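Local structure of dimethyl-sulfide monooxygenase (Hyphomicrobium sulfonivorans, 6AK1) at residues Phe190-Gln202 with Asp454-Thr466. The protein oxidises dimethyl sulfide to methanethiol and formaldehyde with O2 and NADH, as the FMN-dependent large subunit of a two-component monooxygenase. Sequence-based numbering, arbitrary orientation.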
ATOM      1  N   PHE A 190      19.379  19.733  24.405  1.00 25.72           N
ATOM      2  CA  PHE A 190      19.002  18.781  23.380  1.00 19.80           C
ATOM      3  C   PHE A 190      17.946  19.375  22.455  1.00 25.26           C
ATOM      4  O   PHE A 190      18.099  19.344  21.228  1.00 25.49           O
ATOM      5  CB  PHE A 190      18.511  17.473  24.004  1.00 23.33           C
ATOM      6  CG  PHE A 190      18.489  16.328  23.022  1.00 24.32           C
ATOM      7  CD1 PHE A 190      17.417  16.156  22.165  1.00 23.13           C
ATOM      8  CD2 PHE A 190      19.576  15.469  22.909  1.00 24.79           C
ATOM      9  CE1 PHE A 190      17.409  15.115  21.243  1.00 24.38           C
ATOM     10  CE2 PHE A 190      19.568  14.430  21.975  1.00 21.12           C
ATOM     11  CZ  PHE A 190      18.496  14.264  21.147  1.00 23.68           C
ATOM     12  N   THR A 191      16.875  19.933  23.026  1.00 24.82           N
ATOM     13  CA  THR A 191      15.818  20.595  22.268  1.00 24.03           C
ATOM     14  C   THR A 191      15.494  21.944  22.909  1.00 23.94           C
ATOM     15  O   THR A 191      15.436  22.067  24.140  1.00 21.46           O
ATOM     16  CB  THR A 191      14.538  19.730  22.208  1.00 21.27           C
ATOM     17  OG1 THR A 191      14.836  18.459  21.625  1.00 23.33           O
ATOM     18  CG2 THR A 191      13.450  20.410  21.379  1.00 21.31           C
ATOM     19  N   ASP A 192      15.285  22.953  22.074  1.00 22.32           N
ATOM     20  CA  ASP A 192      14.848  24.263  22.543  1.00 28.46           C
ATOM     21  C   ASP A 192      13.323  24.262  22.613  1.00 25.93           C
ATOM     22  O   ASP A 192      12.646  24.322  21.581  1.00 20.24           O
ATOM     23  CB  ASP A 192      15.377  25.367  21.627  1.00 31.20           C
ATOM     24  CG  ASP A 192      14.890  26.774  22.033  1.00 29.77           C
ATOM     25  OD1 ASP A 192      14.201  26.937  23.080  1.00 30.62           O
ATOM     26  OD2 ASP A 192      15.190  27.716  21.275  1.00 33.02           O
ATOM     27  N   GLY A 193      12.792  24.235  23.839  1.00 23.28           N
ATOM     28  CA  GLY A 193      11.364  24.124  24.088  1.00 25.25           C
ATOM     29  C   GLY A 193      10.527  25.303  23.612  1.00 26.55           C
ATOM     30  O   GLY A 193       9.296  25.199  23.622  1.00 25.30           O
ATOM     31  N   SER A 194      11.150  26.415  23.206  1.00 26.44           N
ATOM     32  CA  SER A 194      10.383  27.504  22.612  1.00 26.86           C
ATOM     33  C   SER A 194      10.122  27.286  21.131  1.00 29.99           C
ATOM     34  O   SER A 194       9.390  28.076  20.525  1.00 29.99           O
ATOM     35  CB  SER A 194      11.085  28.855  22.814  1.00 26.42           C
ATOM     36  OG  SER A 194      12.230  28.983  21.991  1.00 31.88           O
ATOM     37  N   LYS A 195      10.693  26.239  20.538  1.00 31.48           N
ATOM     38  CA  LYS A 195      10.425  25.875  19.153  1.00 29.75           C
ATOM     39  C   LYS A 195       9.613  24.595  19.047  1.00 26.31           C
ATOM     40  O   LYS A 195       9.508  24.023  17.960  1.00 25.21           O
ATOM     41  CB  LYS A 195      11.736  25.736  18.379  1.00 31.03           C
ATOM     42  CG  LYS A 195      12.226  27.024  17.736  1.00 34.56           C
ATOM     43  CD  LYS A 195      12.734  27.999  18.747  1.00 36.02           C
ATOM     44  CE  LYS A 195      13.367  29.200  18.050  1.00 46.20           C
ATOM     45  NZ  LYS A 195      14.415  28.748  17.098  1.00 47.60           N
ATOM     46  N   VAL A 196       9.071  24.112  20.161  1.00 26.77           N
ATOM     47  CA  VAL A 196       8.164  22.972  20.193  1.00 22.72           C
ATOM     48  C   VAL A 196       6.782  23.497  20.554  1.00 25.49           C
ATOM     49  O   VAL A 196       6.643  24.304  21.479  1.00 26.45           O
ATOM     50  CB  VAL A 196       8.646  21.909  21.195  1.00 20.34           C
ATOM     51  CG1 VAL A 196       7.637  20.754  21.307  1.00 19.21           C
ATOM     52  CG2 VAL A 196      10.014  21.391  20.768  1.00 19.05           C
ATOM     53  N   HIS A 197       5.760  23.043  19.834  1.00 22.29           N
ATOM     54  CA  HIS A 197       4.461  23.684  19.909  1.00 24.71           C
ATOM     55  C   HIS A 197       3.358  22.639  20.167  1.00 26.21           C
ATOM     56  O   HIS A 197       3.244  21.675  19.402  1.00 26.35           O
ATOM     57  CB  HIS A 197       4.165  24.450  18.607  1.00 22.36           C
ATOM     58  CG  HIS A 197       5.206  25.478  18.281  1.00 27.97           C
ATOM     59  ND1 HIS A 197       5.163  26.766  18.776  1.00 27.12           N
ATOM     60  CD2 HIS A 197       6.332  25.400  17.531  1.00 27.90           C
ATOM     61  CE1 HIS A 197       6.213  27.441  18.337  1.00 29.24           C
ATOM     62  NE2 HIS A 197       6.937  26.638  17.578  1.00 31.91           N
ATOM     63  N   PRO A 198       2.563  22.817  21.213  1.00 25.68           N
ATOM     64  CA  PRO A 198       1.303  22.062  21.276  1.00 24.31           C
ATOM     65  C   PRO A 198       0.469  22.380  20.044  1.00 26.37           C
ATOM     66  O   PRO A 198       0.395  23.531  19.599  1.00 25.22           O
ATOM     67  CB  PRO A 198       0.644  22.561  22.575  1.00 28.43           C
ATOM     68  CG  PRO A 198       1.384  23.808  22.970  1.00 32.21           C
ATOM     69  CD  PRO A 198       2.753  23.735  22.351  1.00 26.82           C
ATOM     70  N   ILE A 199      -0.125  21.344  19.447  1.00 23.81           N
ATOM     71  CA  ILE A 199      -0.849  21.599  18.206  1.00 24.69           C
ATOM     72  C   ILE A 199      -2.228  22.184  18.478  1.00 26.22           C
ATOM     73  O   ILE A 199      -2.838  22.768  17.569  1.00 26.84           O
ATOM     74  CB  ILE A 199      -0.931  20.331  17.329  1.00 24.36           C
ATOM     75  CG1 ILE A 199      -1.702  19.210  18.036  1.00 23.13           C
ATOM     76  CG2 ILE A 199       0.486  19.868  16.915  1.00 20.26           C
ATOM     77  CD1 ILE A 199      -2.149  18.093  17.106  1.00 24.06           C
ATOM     78  N   ASN A 200      -2.727  22.062  19.708  1.00 24.41           N
ATOM     79  CA  ASN A 200      -4.004  22.660  20.115  1.00 28.78           C
ATOM     80  C   ASN A 200      -5.114  22.292  19.137  1.00 29.67           C
ATOM     81  O   ASN A 200      -5.874  23.140  18.659  1.00 27.47           O
ATOM     82  CB  ASN A 200      -3.880  24.183  20.270  1.00 26.29           C
ATOM     83  CG  ASN A 200      -3.168  24.576  21.557  1.00 27.02           C
ATOM     84  OD1 ASN A 200      -3.322  23.921  22.589  1.00 31.32           O
ATOM     85  ND2 ASN A 200      -2.378  25.630  21.497  1.00 24.67           N
ATOM     86  N   HIS A 201      -5.191  21.004  18.826  1.00 26.91           N
ATOM     87  CA  HIS A 201      -6.199  20.517  17.905  1.00 27.31           C
ATOM     88  C   HIS A 201      -7.472  20.192  18.667  1.00 27.58           C
ATOM     89  O   HIS A 201      -7.438  19.468  19.664  1.00 29.20           O
ATOM     90  CB  HIS A 201      -5.740  19.271  17.149  1.00 27.42           C
ATOM     91  CG  HIS A 201      -6.802  18.737  16.247  1.00 25.48           C
ATOM     92  ND1 HIS A 201      -7.016  19.241  14.985  1.00 30.94           N
ATOM     93  CD2 HIS A 201      -7.781  17.828  16.462  1.00 26.68           C
ATOM     94  CE1 HIS A 201      -8.052  18.627  14.437  1.00 32.23           C
ATOM     95  NE2 HIS A 201      -8.535  17.765  15.314  1.00 28.05           N
ATOM     96  N   GLN A 202      -8.594  20.717  18.186  1.00 29.85           N
ATOM     97  CA  GLN A 202      -9.883  20.372  18.778  1.00 38.32           C
ATOM     98  C   GLN A 202     -10.926  20.464  17.665  1.00 35.64           C
ATOM     99  O   GLN A 202     -11.519  21.519  17.445  1.00 38.53           O
ATOM    100  CB  GLN A 202     -10.223  21.278  19.948  1.00 38.69           C
ATOM    101  CG  GLN A 202     -11.496  20.872  20.678  1.00 48.44           C
ATOM    102  CD  GLN A 202     -11.579  21.485  22.068  1.00 58.87           C
ATOM    103  OE1 GLN A 202     -11.968  20.821  23.029  1.00 66.07           O
ATOM    104  NE2 GLN A 202     -11.206  22.759  22.181  1.00 58.23           N
ATOM    105  N   ASP A 454       5.817  25.101   9.401  1.00 30.39           N
ATOM    106  CA  ASP A 454       6.081  26.410   9.996  1.00 37.52           C
ATOM    107  C   ASP A 454       4.816  27.150  10.422  1.00 35.02           C
ATOM    108  O   ASP A 454       4.876  28.349  10.722  1.00 36.22           O
ATOM    109  CB  ASP A 454       6.906  27.289   9.050  1.00 39.12           C
ATOM    110  CG  ASP A 454       8.343  26.835   8.947  1.00 40.44           C
ATOM    111  OD1 ASP A 454       8.922  26.415   9.976  1.00 45.72           O
ATOM    112  OD2 ASP A 454       8.888  26.907   7.825  1.00 46.39           O
ATOM    113  N   ALA A 455       3.668  26.468  10.470  1.00 31.32           N
ATOM    114  CA  ALA A 455       2.410  27.128  10.808  1.00 31.97           C
ATOM    115  C   ALA A 455       2.269  27.437  12.291  1.00 33.58           C
ATOM    116  O   ALA A 455       1.324  28.137  12.664  1.00 38.71           O
ATOM    117  CB  ALA A 455       1.205  26.281  10.376  1.00 29.17           C
ATOM    118  N   TYR A 456       3.156  26.930  13.145  1.00 32.51           N
ATOM    119  CA  TYR A 456       3.114  27.243  14.569  1.00 32.93           C
ATOM    120  C   TYR A 456       4.242  28.177  14.975  1.00 33.23           C
ATOM    121  O   TYR A 456       4.415  28.442  16.175  1.00 30.71           O
ATOM    122  CB  TYR A 456       3.139  25.963  15.417  1.00 27.62           C
ATOM    123  CG  TYR A 456       1.862  25.148  15.297  1.00 29.69           C
ATOM    124  CD1 TYR A 456       1.665  24.281  14.227  1.00 31.57           C
ATOM    125  CD2 TYR A 456       0.848  25.265  16.232  1.00 27.02           C
ATOM    126  CE1 TYR A 456       0.501  23.542  14.104  1.00 28.95           C
ATOM    127  CE2 TYR A 456      -0.312  24.538  16.122  1.00 27.01           C
ATOM    128  CZ  TYR A 456      -0.480  23.672  15.059  1.00 30.30           C
ATOM    129  OH  TYR A 456      -1.641  22.936  14.945  1.00 32.47           O
ATOM    130  N   VAL A 457       5.006  28.679  13.999  1.00 32.26           N
ATOM    131  CA  VAL A 457       6.053  29.661  14.277  1.00 35.73           C
ATOM    132  C   VAL A 457       5.413  30.891  14.902  1.00 35.76           C
ATOM    133  O   VAL A 457       4.474  31.473  14.349  1.00 39.16           O
ATOM    134  CB  VAL A 457       6.816  30.012  12.992  1.00 37.56           C
ATOM    135  CG1 VAL A 457       7.806  31.139  13.247  1.00 35.04           C
ATOM    136  CG2 VAL A 457       7.525  28.784  12.445  1.00 35.66           C
ATOM    137  N   GLY A 458       5.896  31.277  16.075  1.00 38.25           N
ATOM    138  CA  GLY A 458       5.312  32.419  16.746  1.00 33.61           C
ATOM    139  C   GLY A 458       3.993  32.148  17.427  1.00 33.83           C
ATOM    140  O   GLY A 458       3.373  33.082  17.937  1.00 34.01           O
ATOM    141  N   LYS A 459       3.528  30.909  17.434  1.00 30.83           N
ATOM    142  CA  LYS A 459       2.367  30.553  18.224  1.00 30.96           C
ATOM    143  C   LYS A 459       2.843  29.974  19.549  1.00 30.68           C
ATOM    144  O   LYS A 459       4.045  29.853  19.801  1.00 29.86           O
ATOM    145  CB  LYS A 459       1.468  29.581  17.456  1.00 32.12           C
ATOM    146  CG  LYS A 459       0.881  30.168  16.179  1.00 36.56           C
ATOM    147  CD  LYS A 459      -0.453  29.522  15.833  1.00 43.96           C
ATOM    148  CE  LYS A 459      -0.825  29.738  14.369  1.00 46.51           C
ATOM    149  NZ  LYS A 459      -0.909  31.177  14.006  1.00 48.93           N
ATOM    150  N   GLU A 460       1.885  29.608  20.397  1.00 30.60           N
ATOM    151  CA  GLU A 460       2.196  29.098  21.731  1.00 31.09           C
ATOM    152  C   GLU A 460       3.211  27.961  21.667  1.00 30.16           C
ATOM    153  O   GLU A 460       3.079  27.036  20.856  1.00 26.89           O
ATOM    154  CB  GLU A 460       0.915  28.616  22.417  1.00 30.74           C
ATOM    155  CG  GLU A 460       1.151  27.929  23.757  1.00 34.22           C
ATOM    156  CD  GLU A 460      -0.063  27.135  24.226  1.00 37.87           C
ATOM    157  OE1 GLU A 460      -1.168  27.316  23.662  1.00 41.68           O
ATOM    158  OE2 GLU A 460       0.092  26.314  25.157  1.00 34.47           O
ATOM    159  N   SER A 461       4.229  28.043  22.522  1.00 27.78           N
ATOM    160  CA  SER A 461       5.270  27.031  22.632  1.00 26.47           C
ATOM    161  C   SER A 461       5.250  26.411  24.025  1.00 28.31           C
ATOM    162  O   SER A 461       4.582  26.901  24.943  1.00 31.25           O
ATOM    163  CB  SER A 461       6.655  27.624  22.343  1.00 28.79           C
ATOM    164  OG  SER A 461       7.135  28.367  23.445  1.00 30.88           O
ATOM    165  N   VAL A 462       6.003  25.318  24.187  1.00 24.40           N
ATOM    166  CA  VAL A 462       6.107  24.682  25.504  1.00 24.41           C
ATOM    167  C   VAL A 462       6.745  25.634  26.517  1.00 27.23           C
ATOM    168  O   VAL A 462       6.336  25.689  27.685  1.00 30.35           O
ATOM    169  CB  VAL A 462       6.884  23.354  25.400  1.00 25.60           C
ATOM    170  CG1 VAL A 462       7.074  22.725  26.763  1.00 25.71           C
ATOM    171  CG2 VAL A 462       6.166  22.381  24.477  1.00 21.51           C
ATOM    172  N   ALA A 463       7.743  26.409  26.086  1.00 25.29           N
ATOM    173  CA  ALA A 463       8.431  27.324  27.000  1.00 32.24           C
ATOM    174  C   ALA A 463       7.498  28.409  27.545  1.00 29.15           C
ATOM    175  O   ALA A 463       7.690  28.876  28.669  1.00 28.81           O
ATOM    176  CB  ALA A 463       9.632  27.959  26.293  1.00 27.52           C
ATOM    177  N   ASP A 464       6.476  28.800  26.775  1.00 32.80           N
ATOM    178  CA  ASP A 464       5.532  29.835  27.195  1.00 30.99           C
ATOM    179  C   ASP A 464       4.850  29.536  28.526  1.00 33.81           C
ATOM    180  O   ASP A 464       4.385  30.474  29.180  1.00 34.13           O
ATOM    181  CB  ASP A 464       4.451  30.039  26.130  1.00 29.72           C
ATOM    182  CG  ASP A 464       4.970  30.767  24.912  1.00 36.42           C
ATOM    183  OD1 ASP A 464       5.975  31.489  25.056  1.00 43.66           O
ATOM    184  OD2 ASP A 464       4.387  30.621  23.815  1.00 38.03           O
ATOM    185  N   ARG A 465       4.764  28.272  28.908  1.00 32.48           N
ATOM    186  CA  ARG A 465       4.141  27.883  30.142  1.00 29.46           C
ATOM    187  C   ARG A 465       5.085  27.663  31.303  1.00 29.24           C
ATOM    188  O   ARG A 465       4.638  27.416  32.354  1.00 33.03           O
ATOM    189  CB  ARG A 465       3.332  26.612  29.937  1.00 38.02           C
ATOM    190  CG  ARG A 465       2.103  26.758  29.087  1.00 48.05           C
ATOM    191  CD  ARG A 465       0.996  25.807  29.474  1.00 56.85           C
ATOM    192  NE  ARG A 465      -0.064  25.797  28.466  1.00 64.34           N
ATOM    193  CZ  ARG A 465      -1.079  26.652  28.408  1.00 63.19           C
ATOM    194  NH1 ARG A 465      -1.963  26.556  27.438  1.00 61.97           N
ATOM    195  NH2 ARG A 465      -1.216  27.591  29.315  1.00 61.15           N
ATOM    196  N   THR A 466       6.381  27.745  31.104  1.00 29.16           N
ATOM    197  CA  THR A 466       7.353  27.506  32.162  1.00 32.49           C
ATOM    198  C   THR A 466       7.295  28.606  33.217  1.00 30.46           C
ATOM    199  O   THR A 466       7.365  29.797  32.890  1.00 29.52           O
ATOM    200  CB  THR A 466       8.753  27.418  31.560  1.00 30.43           C
ATOM    201  OG1 THR A 466       8.715  26.508  30.454  1.00 27.83           O
ATOM    202  CG2 THR A 466       9.775  26.950  32.595  1.00 22.48           C
TER
HETATM  203  O   HOH W   1       0.827  26.393  19.669  1.00 24.75           O
HETATM  204  O   HOH W   2      -2.157  24.238  25.215  1.00 42.48           O
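H197 and Y456 meet where a type II beta turn, Y456 to K459, near the C-terminal end of the modelled chain, folds against the 190-202 loop, an excursion of the luciferase-like TIM-barrel enzyme. Y456 CB lies over the imidazole face, 3.9 Å from the ring centroid and 26° off its normal, a CH-pi contact. Y456 O sits above the same ring, 3.0 Å from H197 CE1; its turn bond comes from K459 N. At the ring edge, H197 ND1 donates to E460 O at 3.0 Å, with E460 O close to the imidazole plane but the donor 53° out of the carbonyl plane. Outside the pair of loops, H197 NE2 is hydrogen-bonded to E177, so both ring nitrogens are engaged and the ring's rotation is fixed.

From the first residue of the turn, the Y456 phenol runs antiparallel to the H197 side chain, and its hydroxyl donates to I199 O at 2.9 Å, in the carbonyl plane and on a lone pair. After the turn, as the 454-466 segment continues past E460, the V462 N to V196 O bond (3.0 Å) and the longer A463 N to G193 O bond tie the two backbones together, while V462 CG2 packs alongside V196 CG1.

E460 leaves its backbone with CG anti to N (chi1 174°) and stays extended, which carries its carboxylate past P198 CG to N200. There N200 ND2 reaches OE1 from above the carboxylate plane, and R465 NH1 forms a salt bridge with OE2, so the carboxylate is held from both segments. One water links P198 O to E460 O; a second donates to N200 OD1 and accepts from R465 NH1, 3.2 Å away.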